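Local coordinates for protein alpha-glucosidase (Bacteroides thetaiotaomicron, PDB 5XFM) that hydrolyses beta-L-arabinopyranosides and alpha-galactosides as a bifunctional glycoside hydrolase of family 97 that carries a bound calcium ion, at residues E35-Y40 with F64-K69; S486-G491 with V526-L531. The protein carries 1 engineered substitution. All coordinates share one frame; numbering follows the deposited sequence.

Interaction 1: residues E35-Y40 with F64-K69; sequences ETKPCY and FTKNLK
The carboxamide of N67 is the flat group that meets T36; the ring of P38, also part of the contact, is puckered. The carboxamide turns its oxygen to T36, and N67 OD1 lies 3.3 Å from T36 CA. Its CG is anti to the carbonyl carbon (chi1 -60°), beside the backbone N. The side chains of T36 and N67 run side by side and point the same way. The ring of P38 is met at two neighbouring atoms. P38 CD lies 3.3 Å from T65 O. P38 CG packs 3.7 Å from the methyl L68 CD2; the two side chains cross obliquely.

One direct hydrogen bond joins the backbones, from N67 N to T36 O at 2.8 Å. The donor stands above the carbonyl plane, 46° out of it. T36 O also receives a CA-H contact from K66 CA at 3.1 Å, a weaker addition to the N-H bond on the same oxygen.

The site belongs to the N-terminal domain, whose sequence falls in the galactose mutarotase clan of beta-sandwiches. Residues 65-68 pass from strand 62-64 of one antiparallel sheet to strand 69-83 of another. On the way they brush residues 35-38, which lead into strand 39-44. T65 O is also bonded to Q143 on strand 136-147 of the first sheet, and L68 packs on V32.

Two waters extend the join. The first accepts from L68 N at 2.7 Å and lies 2.7 Å from E35 O, to which it can donate. The second donates to E35 O and, weakly, to L68 O. K66 lies alongside T36, and K37 NZ and K66 NZ are 4.2 Å apart. These like charges probably repel, and the repulsion may favour loss of a proton from one of them.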
# COMPACT_ATOMS: atom_id res chain seq x y z
N GLU A 35 -36.35 -3.58 -7.92
CA GLU A 35 -35.51 -2.42 -8.18
C GLU A 35 -34.93 -2.45 -9.58
O GLU A 35 -34.48 -3.50 -10.05
CB GLU A 35 -34.39 -2.33 -7.15
CG GLU A 35 -34.89 -1.89 -5.78
CD GLU A 35 -36.18 -1.07 -5.86
OE1 GLU A 35 -36.11 0.14 -6.20
OE2 GLU A 35 -37.26 -1.62 -5.57
N THR A 36 -35.01 -1.32 -10.26
CA THR A 36 -34.47 -1.19 -11.61
C THR A 36 -32.98 -1.48 -11.58
O THR A 36 -32.42 -2.11 -12.48
CB THR A 36 -34.72 0.21 -12.18
OG1 THR A 36 -36.13 0.46 -12.26
CG2 THR A 36 -34.11 0.35 -13.57
N LYS A 37 -32.33 -1.01 -10.53
CA LYS A 37 -30.90 -1.18 -10.38
C LYS A 37 -30.57 -1.78 -9.02
O LYS A 37 -30.84 -1.16 -7.99
CB LYS A 37 -30.20 0.16 -10.61
CG LYS A 37 -28.71 0.14 -10.50
CD LYS A 37 -28.10 1.22 -11.39
CE LYS A 37 -28.87 2.53 -11.32
NZ LYS A 37 -28.57 3.42 -12.48
N PRO A 38 -30.01 -3.00 -9.01
CA PRO A 38 -29.64 -3.65 -7.75
C PRO A 38 -28.66 -2.79 -6.95
O PRO A 38 -27.75 -2.20 -7.54
CB PRO A 38 -28.99 -4.96 -8.20
CG PRO A 38 -28.52 -4.69 -9.58
CD PRO A 38 -29.56 -3.78 -10.17
N CYS A 39 -28.85 -2.72 -5.64
CA CYS A 39 -28.00 -1.86 -4.84
C CYS A 39 -27.85 -2.36 -3.41
O CYS A 39 -28.53 -3.29 -3.00
CB CYS A 39 -28.55 -0.43 -4.85
SG CYS A 39 -30.29 -0.30 -4.39
N TYR A 40 -26.93 -1.75 -2.68
CA TYR A 40 -26.73 -2.04 -1.27
C TYR A 40 -26.56 -0.72 -0.53
O TYR A 40 -26.35 0.31 -1.15
CB TYR A 40 -25.50 -2.94 -1.06
CG TYR A 40 -24.19 -2.24 -1.33
CD1 TYR A 40 -23.76 -2.04 -2.64
CD2 TYR A 40 -23.38 -1.80 -0.29
CE1 TYR A 40 -22.56 -1.40 -2.90
CE2 TYR A 40 -22.18 -1.17 -0.55
CZ TYR A 40 -21.78 -0.97 -1.86
OH TYR A 40 -20.59 -0.33 -2.12
N PHE A 64 -26.14 -8.15 -16.08
CA PHE A 64 -26.55 -8.20 -14.69
C PHE A 64 -26.51 -6.78 -14.12
O PHE A 64 -25.92 -6.51 -13.08
CB PHE A 64 -25.62 -9.13 -13.92
CG PHE A 64 -25.54 -10.51 -14.51
CD1 PHE A 64 -26.55 -11.43 -14.32
CD2 PHE A 64 -24.44 -10.87 -15.28
CE1 PHE A 64 -26.47 -12.69 -14.88
CE2 PHE A 64 -24.35 -12.13 -15.84
CZ PHE A 64 -25.36 -13.04 -15.65
N THR A 65 -27.16 -5.87 -14.85
CA THR A 65 -27.11 -4.45 -14.56
C THR A 65 -28.47 -3.93 -14.07
O THR A 65 -28.55 -3.07 -13.19
CB THR A 65 -26.67 -3.67 -15.82
OG1 THR A 65 -25.24 -3.72 -15.93
CG2 THR A 65 -27.10 -2.23 -15.78
N LYS A 66 -29.53 -4.49 -14.63
CA LYS A 66 -30.87 -3.99 -14.35
C LYS A 66 -31.90 -5.09 -14.10
O LYS A 66 -31.84 -6.14 -14.73
CB LYS A 66 -31.36 -3.10 -15.50
CG LYS A 66 -30.61 -1.80 -15.62
CD LYS A 66 -31.21 -0.91 -16.69
CE LYS A 66 -30.47 0.42 -16.76
NZ LYS A 66 -30.54 1.14 -15.46
N ASN A 67 -32.83 -4.83 -13.20
CA ASN A 67 -34.00 -5.67 -13.02
C ASN A 67 -33.65 -7.12 -12.69
O ASN A 67 -34.03 -8.05 -13.40
CB ASN A 67 -34.87 -5.61 -14.28
CG ASN A 67 -35.35 -4.19 -14.59
OD1 ASN A 67 -35.67 -3.42 -13.68
ND2 ASN A 67 -35.38 -3.83 -15.87
N LEU A 68 -32.86 -7.31 -11.64
CA LEU A 68 -32.49 -8.63 -11.17
C LEU A 68 -33.49 -9.16 -10.15
O LEU A 68 -34.21 -8.38 -9.52
CB LEU A 68 -31.08 -8.64 -10.57
CG LEU A 68 -29.83 -8.72 -11.47
CD1 LEU A 68 -29.98 -8.01 -12.81
CD2 LEU A 68 -28.60 -8.18 -10.72
N LYS A 69 -33.53 -10.48 -10.00
CA LYS A 69 -34.31 -11.09 -8.94
C LYS A 69 -33.34 -11.71 -7.95
O LYS A 69 -32.30 -12.23 -8.33
CB LYS A 69 -35.25 -12.17 -9.48
CG LYS A 69 -36.10 -11.75 -10.66
CD LYS A 69 -36.80 -12.96 -11.28
CE LYS A 69 -37.76 -12.55 -12.38
NZ LYS A 69 -38.92 -11.78 -11.85
O HOH W 1 -32.64 -5.47 -9.72
O HOH W 2 -36.38 -5.88 -10.55

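Interaction 2: residues S486-G491 with V526-L531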
# COMPACT_ATOMS: atom_id res chain seq x y z
N SER A 486 2.11 -2.83 2.02
CA SER A 486 3.50 -2.40 2.14
C SER A 486 3.82 -1.25 1.21
O SER A 486 3.47 -1.27 0.03
CB SER A 486 4.46 -3.56 1.86
OG SER A 486 4.38 -4.56 2.84
N MET A 487 4.50 -0.25 1.76
CA MET A 487 4.88 0.94 1.01
C MET A 487 6.39 1.17 1.08
O MET A 487 6.92 1.53 2.13
CB MET A 487 4.13 2.15 1.56
CG MET A 487 4.35 3.44 0.79
SD MET A 487 3.37 4.76 1.53
CE MET A 487 4.18 4.94 3.12
N GLU A 488 7.07 0.92 -0.04
CA GLU A 488 8.53 1.08 -0.09
C GLU A 488 8.86 2.53 -0.37
O GLU A 488 9.03 2.93 -1.53
CB GLU A 488 9.14 0.18 -1.16
CG GLU A 488 10.12 -0.84 -0.60
CD GLU A 488 11.52 -0.25 -0.36
OE1 GLU A 488 11.91 0.69 -1.09
OE2 GLU A 488 12.22 -0.71 0.56
N PHE A 489 8.93 3.33 0.69
CA PHE A 489 8.97 4.78 0.55
C PHE A 489 10.39 5.33 0.39
O PHE A 489 10.59 6.37 -0.24
CB PHE A 489 8.28 5.43 1.76
CG PHE A 489 8.17 6.93 1.67
CD1 PHE A 489 7.14 7.52 0.95
CD2 PHE A 489 9.10 7.74 2.30
CE1 PHE A 489 7.04 8.90 0.86
CE2 PHE A 489 9.00 9.12 2.21
CZ PHE A 489 7.96 9.70 1.50
N GLY A 490 11.37 4.64 0.95
CA GLY A 490 12.75 5.11 0.92
C GLY A 490 12.98 6.31 1.83
O GLY A 490 13.77 7.21 1.52
N GLY A 491 12.28 6.32 2.96
CA GLY A 491 12.32 7.43 3.89
C GLY A 491 13.53 7.51 4.80
O GLY A 491 14.52 6.80 4.62
N VAL A 526 11.20 -4.86 3.75
CA VAL A 526 12.58 -4.56 3.40
C VAL A 526 12.72 -3.05 3.21
O VAL A 526 12.26 -2.50 2.20
CB VAL A 526 13.01 -5.30 2.11
CG1 VAL A 526 14.39 -4.85 1.66
CG2 VAL A 526 12.98 -6.81 2.34
N GLN A 527 13.33 -2.38 4.18
CA GLN A 527 13.46 -0.93 4.11
C GLN A 527 14.80 -0.51 3.54
O GLN A 527 15.85 -0.76 4.13
CB GLN A 527 13.28 -0.29 5.49
CG GLN A 527 11.90 -0.43 6.13
CD GLN A 527 10.86 0.54 5.58
OE1 GLN A 527 10.90 0.93 4.41
NE2 GLN A 527 9.94 0.95 6.44
N ASN A 528 14.76 0.16 2.39
CA ASN A 528 15.94 0.82 1.85
C ASN A 528 15.86 2.30 2.20
O ASN A 528 15.28 3.09 1.45
CB ASN A 528 16.04 0.61 0.33
CG ASN A 528 16.05 -0.87 -0.05
OD1 ASN A 528 16.96 -1.61 0.31
ND2 ASN A 528 15.04 -1.29 -0.79
N PHE A 529 16.36 2.64 3.38
CA PHE A 529 16.34 4.01 3.88
C PHE A 529 17.28 4.91 3.09
O PHE A 529 18.22 4.44 2.45
CB PHE A 529 16.70 4.05 5.36
CG PHE A 529 15.71 3.36 6.25
CD1 PHE A 529 16.09 2.26 7.01
CD2 PHE A 529 14.40 3.79 6.31
CE1 PHE A 529 15.18 1.62 7.81
CE2 PHE A 529 13.48 3.16 7.12
CZ PHE A 529 13.87 2.07 7.87
N ALA A 530 17.01 6.21 3.15
CA ALA A 530 17.81 7.17 2.41
C ALA A 530 19.01 7.69 3.21
O ALA A 530 19.33 8.88 3.16
CB ALA A 530 16.94 8.33 1.96
N LEU A 531 19.69 6.80 3.92
CA LEU A 531 20.90 7.17 4.63
C LEU A 531 22.08 7.25 3.66
O LEU A 531 22.01 6.76 2.53
CB LEU A 531 21.21 6.18 5.75
CG LEU A 531 20.18 6.09 6.87
CD1 LEU A 531 20.62 5.08 7.92
CD2 LEU A 531 19.95 7.45 7.49
O HOH W 3 13.73 2.70 -0.94
O HOH W 4 11.95 1.70 2.15
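E488 reaches V526 and N528 with its side chain. From CB the chain bends at its second torsion (chi2 -82°), which places E488 CD 3.5 Å from V526 O. E488 CG passes 3.9 Å from V526 O. A water sits between OE1 and N528 O, within donating distance of both. OE2 takes the backbone N-H of N528 on its syn lone pair, with N528 N 3.2 Å from E488 OE2. Its modelled approach to V526 O is too short to be trusted. A second water donates to Q527 OE1 and weakly to OE2, and accepts from G490 N.

Further along, A530 N donates to G491 O at 3.0 Å. That oxygen also lies at the edge of the F529 ring, while Q527 CB sits over one face, toward its rim.

Strand 526-528 pairs with strand 295-299 in the TIM barrel. The E488 backbone bonds to S451 at the end of strand 448-451, so 486-491 lies between strands 448-451 and 526-528 where the barrel closes. An alanine here would probably leave N528 N without its acceptor and both waters missing a partner. The chemistry implies a buried polar seam, in which the acid group of E488 and two waters engage main-chain groups and the side chain of Q527.

From the N terminus, interaction 1 comes first. It closes a loop of 23 residues made largely of strands 39-44, 47-59 and 62-64. It ties residues 35-38, which lead into strand 39-44, to the passage between two antiparallel sheets of the N-terminal domain. Interaction 2 comes much later and closes a loop of 34 residues that includes helix 512-521. It joins residues 486-491 to strand 526-528 in the TIM-barrel domain. The two contacts follow in series, neither nested nor crossed. The centres of interaction 1 and interaction 2 are about 46 Å apart. They lie on opposite sides of the chain's centre. Interaction 1 is partly buried and peripheral; interaction 2 is fully buried, with the E488 side chain about 10 Å from the calcium ion.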